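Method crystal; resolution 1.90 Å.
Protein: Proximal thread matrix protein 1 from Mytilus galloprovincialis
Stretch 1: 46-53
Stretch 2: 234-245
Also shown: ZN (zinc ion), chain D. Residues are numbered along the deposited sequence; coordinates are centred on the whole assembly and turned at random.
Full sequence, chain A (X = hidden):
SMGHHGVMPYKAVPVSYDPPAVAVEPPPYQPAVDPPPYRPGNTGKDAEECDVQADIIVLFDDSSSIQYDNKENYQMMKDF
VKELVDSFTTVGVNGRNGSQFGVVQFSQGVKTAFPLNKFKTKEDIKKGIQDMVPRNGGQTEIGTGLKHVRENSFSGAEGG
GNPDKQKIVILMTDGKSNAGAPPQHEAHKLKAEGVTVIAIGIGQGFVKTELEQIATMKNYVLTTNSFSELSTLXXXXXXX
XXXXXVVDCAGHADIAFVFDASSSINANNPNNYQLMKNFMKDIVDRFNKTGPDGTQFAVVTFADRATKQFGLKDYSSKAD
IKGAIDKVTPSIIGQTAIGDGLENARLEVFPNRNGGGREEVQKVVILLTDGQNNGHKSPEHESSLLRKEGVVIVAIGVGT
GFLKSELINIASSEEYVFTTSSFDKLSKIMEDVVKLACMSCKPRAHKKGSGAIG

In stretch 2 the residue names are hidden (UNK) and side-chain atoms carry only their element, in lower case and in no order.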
ATOM      1  N   ASP A  46      24.123   7.025  -5.864  1.00 64.45           N
ATOM      2  CA  ASP A  46      23.375   5.972  -5.180  1.00 67.40           C
ATOM      3  C   ASP A  46      22.818   6.449  -3.835  1.00 54.91           C
ATOM      4  O   ASP A  46      22.009   5.755  -3.214  1.00 52.32           O
ATOM      5  CB  ASP A  46      24.256   4.734  -4.963  1.00 64.49           C
ATOM      6  CG  ASP A  46      23.531   3.434  -5.280  1.00 71.48           C
ATOM      7  OD1 ASP A  46      22.412   3.228  -4.762  1.00 72.79           O
ATOM      8  OD2 ASP A  46      24.084   2.616  -6.046  1.00 72.94           O
ATOM      9  N   ALA A  47      23.265   7.614  -3.373  1.00 46.11           N
ATOM     10  CA  ALA A  47      22.714   8.200  -2.150  1.00 46.02           C
ATOM     11  C   ALA A  47      21.615   9.193  -2.523  1.00 42.74           C
ATOM     12  O   ALA A  47      21.841  10.086  -3.332  1.00 37.35           O
ATOM     13  CB  ALA A  47      23.806   8.902  -1.343  1.00 39.46           C
ATOM     14  N   GLU A  48      20.419   9.050  -1.962  1.00 39.46           N
ATOM     15  CA  GLU A  48      19.445  10.112  -2.178  1.00 41.69           C
ATOM     16  C   GLU A  48      18.920  10.816  -0.962  1.00 31.67           C
ATOM     17  O   GLU A  48      19.233  10.478   0.176  1.00 31.90           O
ATOM     18  CB  GLU A  48      18.250   9.706  -3.029  1.00 44.52           C
ATOM     19  CG  GLU A  48      17.946   8.282  -3.221  1.00 44.29           C
ATOM     20  CD  GLU A  48      17.428   8.104  -4.623  1.00 41.82           C
ATOM     21  OE1 GLU A  48      18.249   8.197  -5.552  1.00 55.40           O
ATOM     22  OE2 GLU A  48      16.207   7.935  -4.809  1.00 37.42           O
ATOM     23  N   GLU A  49      18.120  11.828  -1.272  1.00 33.58           N
ATOM     24  CA  GLU A  49      17.497  12.691  -0.297  1.00 31.86           C
ATOM     25  C   GLU A  49      16.024  12.864  -0.627  1.00 27.87           C
ATOM     26  O   GLU A  49      15.568  12.589  -1.742  1.00 26.57           O
ATOM     27  CB  GLU A  49      18.166  14.065  -0.294  1.00 29.23           C
ATOM     28  CG  GLU A  49      17.923  14.880  -1.555  1.00 32.80           C
ATOM     29  CD  GLU A  49      18.780  16.136  -1.628  1.00 36.43           C
ATOM     30  OE1 GLU A  49      19.921  16.114  -1.122  1.00 34.97           O
ATOM     31  OE2 GLU A  49      18.310  17.142  -2.200  1.00 38.84           O
ATOM     32  N   CYS A  50      15.298  13.328   0.377  1.00 25.63           N
ATOM     33  CA  CYS A  50      13.900  13.641   0.258  1.00 26.07           C
ATOM     34  C   CYS A  50      13.735  15.030   0.837  1.00 24.42           C
ATOM     35  O   CYS A  50      14.199  15.296   1.947  1.00 28.27           O
ATOM     36  CB  CYS A  50      13.080  12.634   1.056  1.00 29.69           C
ATOM     37  SG  CYS A  50      11.313  12.918   0.968  1.00 31.95           S
ATOM     38  N   ASP A  51      13.095  15.917   0.088  1.00 25.29           N
ATOM     39  CA  ASP A  51      12.942  17.312   0.504  1.00 27.46           C
ATOM     40  C   ASP A  51      11.571  17.547   1.161  1.00 28.17           C
ATOM     41  O   ASP A  51      11.249  18.658   1.579  1.00 28.31           O
ATOM     42  CB  ASP A  51      13.113  18.264  -0.697  1.00 32.64           C
ATOM     43  CG  ASP A  51      14.467  18.120  -1.397  1.00 31.72           C
ATOM     44  OD1 ASP A  51      15.441  17.604  -0.810  1.00 31.11           O
ATOM     45  OD2 ASP A  51      14.566  18.519  -2.572  1.00 37.75           O
ATOM     46  N   VAL A  52      10.779  16.486   1.261  1.00 28.69           N
ATOM     47  CA  VAL A  52       9.413  16.576   1.772  1.00 31.93           C
ATOM     48  C   VAL A  52       9.397  16.905   3.256  1.00 28.13           C
ATOM     49  O   VAL A  52      10.222  16.398   4.004  1.00 27.70           O
ATOM     50  CB  VAL A  52       8.654  15.252   1.528  1.00 32.08           C
ATOM     51  CG1 VAL A  52       7.237  15.312   2.106  1.00 34.52           C
ATOM     52  CG2 VAL A  52       8.590  14.952   0.029  1.00 39.25           C
ATOM     53  N   GLN A  53       8.465  17.757   3.678  1.00 28.50           N
ATOM     54  CA  GLN A  53       8.315  18.085   5.096  1.00 27.38           C
ATOM     55  C   GLN A  53       7.518  17.001   5.802  1.00 27.13           C
ATOM     56  O   GLN A  53       6.382  16.713   5.436  1.00 25.24           O
ATOM     57  CB  GLN A  53       7.632  19.439   5.279  1.00 31.81           C
ATOM     58  CG  GLN A  53       8.526  20.605   4.897  1.00 38.78           C
ATOM     59  CD  GLN A  53       7.814  21.938   4.970  1.00 54.49           C
ATOM     60  OE1 GLN A  53       6.831  22.095   5.699  1.00 54.05           O
ATOM     61  NE2 GLN A  53       8.308  22.911   4.210  1.00 54.28           N
ATOM     62  N   UNK A 234      18.710   1.411   2.022  1.00 23.42           N
ATOM     63  CA  UNK A 234      18.539   2.841   2.287  1.00 26.48           C
ATOM     64  C   UNK A 234      17.807   3.563   1.159  1.00 25.83           C
ATOM     65  O   UNK A 234      16.823   4.292   1.397  1.00 23.60           O
ATOM     66  c   UNK A 234      19.892   3.521   2.554  1.00 24.81           C
ATOM     67  c   UNK A 234      19.829   4.985   2.986  1.00 29.90           C
ATOM     68  c   UNK A 234      18.986   5.164   4.247  1.00 28.26           C
ATOM     69  c   UNK A 234      21.242   5.539   3.212  1.00 29.47           C
ATOM     70  N   UNK A 235      18.274   3.367  -0.066  1.00 24.06           N
ATOM     71  CA  UNK A 235      17.695   4.091  -1.201  1.00 25.59           C
ATOM     72  C   UNK A 235      16.215   3.759  -1.370  1.00 21.82           C
ATOM     73  O   UNK A 235      15.390   4.650  -1.591  1.00 22.72           O
ATOM     74  c   UNK A 235      18.452   3.791  -2.501  1.00 27.28           C
ATOM     75  n   UNK A 235      16.572   4.477  -6.452  1.00 63.62           N
ATOM     76  c   UNK A 235      17.743   4.332  -3.733  1.00 35.27           C
ATOM     77  c   UNK A 235      18.607   4.247  -4.986  1.00 49.25           C
ATOM     78  c   UNK A 235      17.952   4.966  -6.166  1.00 51.28           C
ATOM     79  N   UNK A 236      15.896   2.476  -1.256  1.00 23.48           N
ATOM     80  CA  UNK A 236      14.522   1.997  -1.350  1.00 25.41           C
ATOM     81  C   UNK A 236      13.613   2.604  -0.273  1.00 22.82           C
ATOM     82  O   UNK A 236      12.470   2.959  -0.542  1.00 22.70           O
ATOM     83  c   UNK A 236      15.134  -0.289  -2.405  1.00 34.48           C
ATOM     84  c   UNK A 236      15.243  -1.779  -2.106  1.00 35.06           C
ATOM     85  c   UNK A 236      14.330  -0.071  -3.670  1.00 37.31           C
ATOM     86  c   UNK A 236      14.501   0.473  -1.237  1.00 24.86           C
ATOM     87  N   UNK A 237      14.119   2.714   0.948  1.00 22.84           N
ATOM     88  CA  UNK A 237      13.330   3.257   2.033  1.00 23.08           C
ATOM     89  C   UNK A 237      13.054   4.728   1.802  1.00 20.78           C
ATOM     90  O   UNK A 237      11.941   5.190   2.001  1.00 22.13           O
ATOM     91  c   UNK A 237      14.012   3.038   3.401  1.00 21.54           C
ATOM     92  c   UNK A 237      14.060   1.556   3.734  1.00 25.73           C
ATOM     93  c   UNK A 237      13.290   3.799   4.497  1.00 23.88           C
ATOM     94  N   UNK A 238      14.068   5.470   1.371  1.00 18.96           N
ATOM     95  CA  UNK A 238      13.897   6.882   1.108  1.00 22.32           C
ATOM     96  C   UNK A 238      12.931   7.101  -0.060  1.00 23.18           C
ATOM     97  O   UNK A 238      12.132   8.027  -0.034  1.00 23.06           O
ATOM     98  c   UNK A 238      15.017   9.027   0.433  1.00 27.85           C
ATOM     99  c   UNK A 238      16.209   7.413   1.966  1.00 26.47           C
ATOM    100  c   UNK A 238      15.650   7.854   3.311  1.00 31.49           C
ATOM    101  c   UNK A 238      15.241   7.566   0.787  1.00 25.01           C
ATOM    102  N   UNK A 239      13.021   6.248  -1.078  1.00 23.36           N
ATOM    103  CA  UNK A 239      12.127   6.338  -2.233  1.00 25.04           C
ATOM    104  C   UNK A 239      10.677   6.173  -1.815  1.00 23.59           C
ATOM    105  O   UNK A 239       9.809   6.901  -2.288  1.00 25.29           O
ATOM    106  c   UNK A 239      12.471   5.272  -3.279  1.00 25.30           C
ATOM    107  o   UNK A 239      14.281   4.682  -4.709  1.00 31.19           O
ATOM    108  c   UNK A 239      13.751   5.588  -4.038  1.00 31.71           C
ATOM    109  o   UNK A 239      14.218   6.743  -3.962  1.00 29.77           O
ATOM    110  N   UNK A 240      10.419   5.202  -0.938  1.00 21.40           N
ATOM    111  CA  UNK A 240       9.062   4.974  -0.426  1.00 22.21           C
ATOM    112  C   UNK A 240       8.619   6.074   0.533  1.00 23.68           C
ATOM    113  O   UNK A 240       7.449   6.474   0.530  1.00 21.43           O
ATOM    114  c   UNK A 240       7.933   2.071  -1.398  1.00 26.61           C
ATOM    115  c   UNK A 240       8.973   3.615   0.269  1.00 22.20           C
ATOM    116  c   UNK A 240       9.189   2.370  -0.589  1.00 22.60           C
ATOM    117  c   UNK A 240       9.557   1.172   0.280  1.00 28.64           C
ATOM    118  N   UNK A 241       9.540   6.565   1.362  1.00 21.74           N
ATOM    119  CA  UNK A 241       9.209   7.629   2.310  1.00 22.67           C
ATOM    120  C   UNK A 241       8.870   8.902   1.567  1.00 29.09           C
ATOM    121  O   UNK A 241       8.071   9.710   2.040  1.00 25.56           O
ATOM    122  c   UNK A 241      10.365   7.887   3.259  1.00 22.53           C
ATOM    123  N   UNK A 242       9.481   9.079   0.396  1.00 23.16           N
ATOM    124  CA  UNK A 242       9.293  10.297  -0.371  1.00 25.69           C
ATOM    125  C   UNK A 242       8.190  10.141  -1.419  1.00 32.93           C
ATOM    126  O   UNK A 242       8.003  11.020  -2.255  1.00 32.32           O
ATOM    127  c   UNK A 242      10.603  10.689  -1.068  1.00 29.35           C
ATOM    128  s   UNK A 242      10.962  12.449  -1.009  1.00 28.90           S
ATOM    129  N   UNK A 243       7.491   9.010  -1.389  1.00 29.12           N
ATOM    130  CA  UNK A 243       6.349   8.795  -2.263  1.00 30.92           C
ATOM    131  C   UNK A 243       5.152   9.542  -1.684  1.00 33.67           C
ATOM    132  O   UNK A 243       4.718   9.262  -0.577  1.00 33.91           O
ATOM    133  c   UNK A 243       5.529   6.938  -4.828  1.00 43.20           C
ATOM    134  o   UNK A 243       4.728   6.733  -5.758  1.00 46.13           O
ATOM    135  c   UNK A 243       4.998   6.923  -3.400  1.00 41.75           C
ATOM    136  c   UNK A 243       6.047   7.301  -2.367  1.00 32.69           C
ATOM    137  o   UNK A 243       6.745   7.147  -5.023  1.00 50.94           O
ATOM    138  N   UNK A 244       4.630  10.522  -2.409  1.00 30.18           N
ATOM    139  CA  UNK A 244       3.474  11.251  -1.906  1.00 32.24           C
ATOM    140  C   UNK A 244       2.221  10.785  -2.625  1.00 35.54           C
ATOM    141  O   UNK A 244       2.110  10.888  -3.842  1.00 32.86           O
ATOM    142  c   UNK A 244       4.881  13.229  -1.281  1.00 42.54           C
ATOM    143  c   UNK A 244       3.638  12.769  -2.037  1.00 37.45           C
ATOM    144  c   UNK A 244       2.398  13.476  -1.505  1.00 38.03           C
ATOM    145  N   UNK A 245       1.283  10.251  -1.854  1.00 34.58           N
ATOM    146  CA  UNK A 245       0.055   9.696  -2.407  1.00 33.99           C
ATOM    147  C   UNK A 245      -1.114  10.534  -1.911  1.00 31.64           C
ATOM    148  O   UNK A 245      -1.271  10.690  -0.711  1.00 34.21           O
ATOM    149  s   UNK A 245       0.977   7.017  -2.803  1.00 38.97           S
ATOM    150  c   UNK A 245      -0.105   8.235  -1.958  1.00 30.03           C
TER
HETATM  151 ZN    ZN D1449      16.520  17.808  -2.671  0.50 33.43          ZN
HETATM  152  O   HOH W   1      16.911  19.423  -3.947  0.70 36.21           O
HETATM  153  O   HOH W   2      17.226  19.616  -1.919  0.70 38.83           O

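Position 234 opens a helix with four side-chain carbons, forked at the second and making no contact with stretch 1: Leu234, an apolar, helix-compatible residue whose backbone O accepts from N of position 238. At 235 four carbons in a row end in nitrogen; the carbon next to that nitrogen lies 3.3 Å from Glu48 OE1. Only lysine fits: Lys235, t at its first three chi angles, whose NZ forms a long salt bridge, 3.8 Å, with Glu48 OE2.

Position 236 again has four carbons forked at the second, here directed away from stretch 1: Leu236, an exposed leucine. At 237 one carbon carries two others, out of reach of stretch 1: Val237, an apolar residue in a buried site. Position 238 has four carbons forked at the first, one arm two carbons long; the side chain points toward stretch 1, and its short arm lies 4.1 Å from CB of Cys50. This is Ile238, an apolar residue suited to this buried place.

At 239 two carbons end in two oxygens. One oxygen lies near a carboxylate oxygen of Glu48, and the residue is Asp239. Its OD1 is 2.5 Å from Glu48 OE2, a very short approach for two acids, while its OD2 accepts a hydrogen bond, part of a salt bridge, from Lys235 NZ at 2.9 Å, one helical turn back.

Position 240 has four carbons forked at the second, out of reach: Leu240, a residue at ease in a helix. A single carbon at 241 gives Ala241, small and buried, the last residue of the helix. Position 242 has one carbon and one sulfur, and that sulfur lies 2.1 Å from SG of Cys50. This is bonding distance, so the residue is Cys242, the first to leave helical phi/psi.

At 243 three carbons end in two oxygens, directed away from stretch 1: Glu243, charged and partly exposed, beginning a strand. At 244 one carbon carries two others, one of which lies 4.3 Å from Val52 CG2: Val244, an apolar partner for another valine, its branched side chain at home in a strand. Position 245, one carbon and one sulfur out of reach of stretch 1, is Cys245, its thiol suited to the covalent bond it makes elsewhere in the structure.

The contact is anchored by the Cys50–Cys242 disulfide, with chi3 of 89°, close to the preferred right angle. Ile238 packs against Cys50, while Val52 CG2 lies 3.6 Å from Cys242 SG, adding apolar cover. Toward the start of the helix, Lys235 offers positive charge to the two neighbouring carboxylates. Glu49 and Asp51 point away from the helix and bind zinc, so alternate residues of stretch 1 serve different partners.

Stretch 2, residues 234-245: LKLVIDLACEVC
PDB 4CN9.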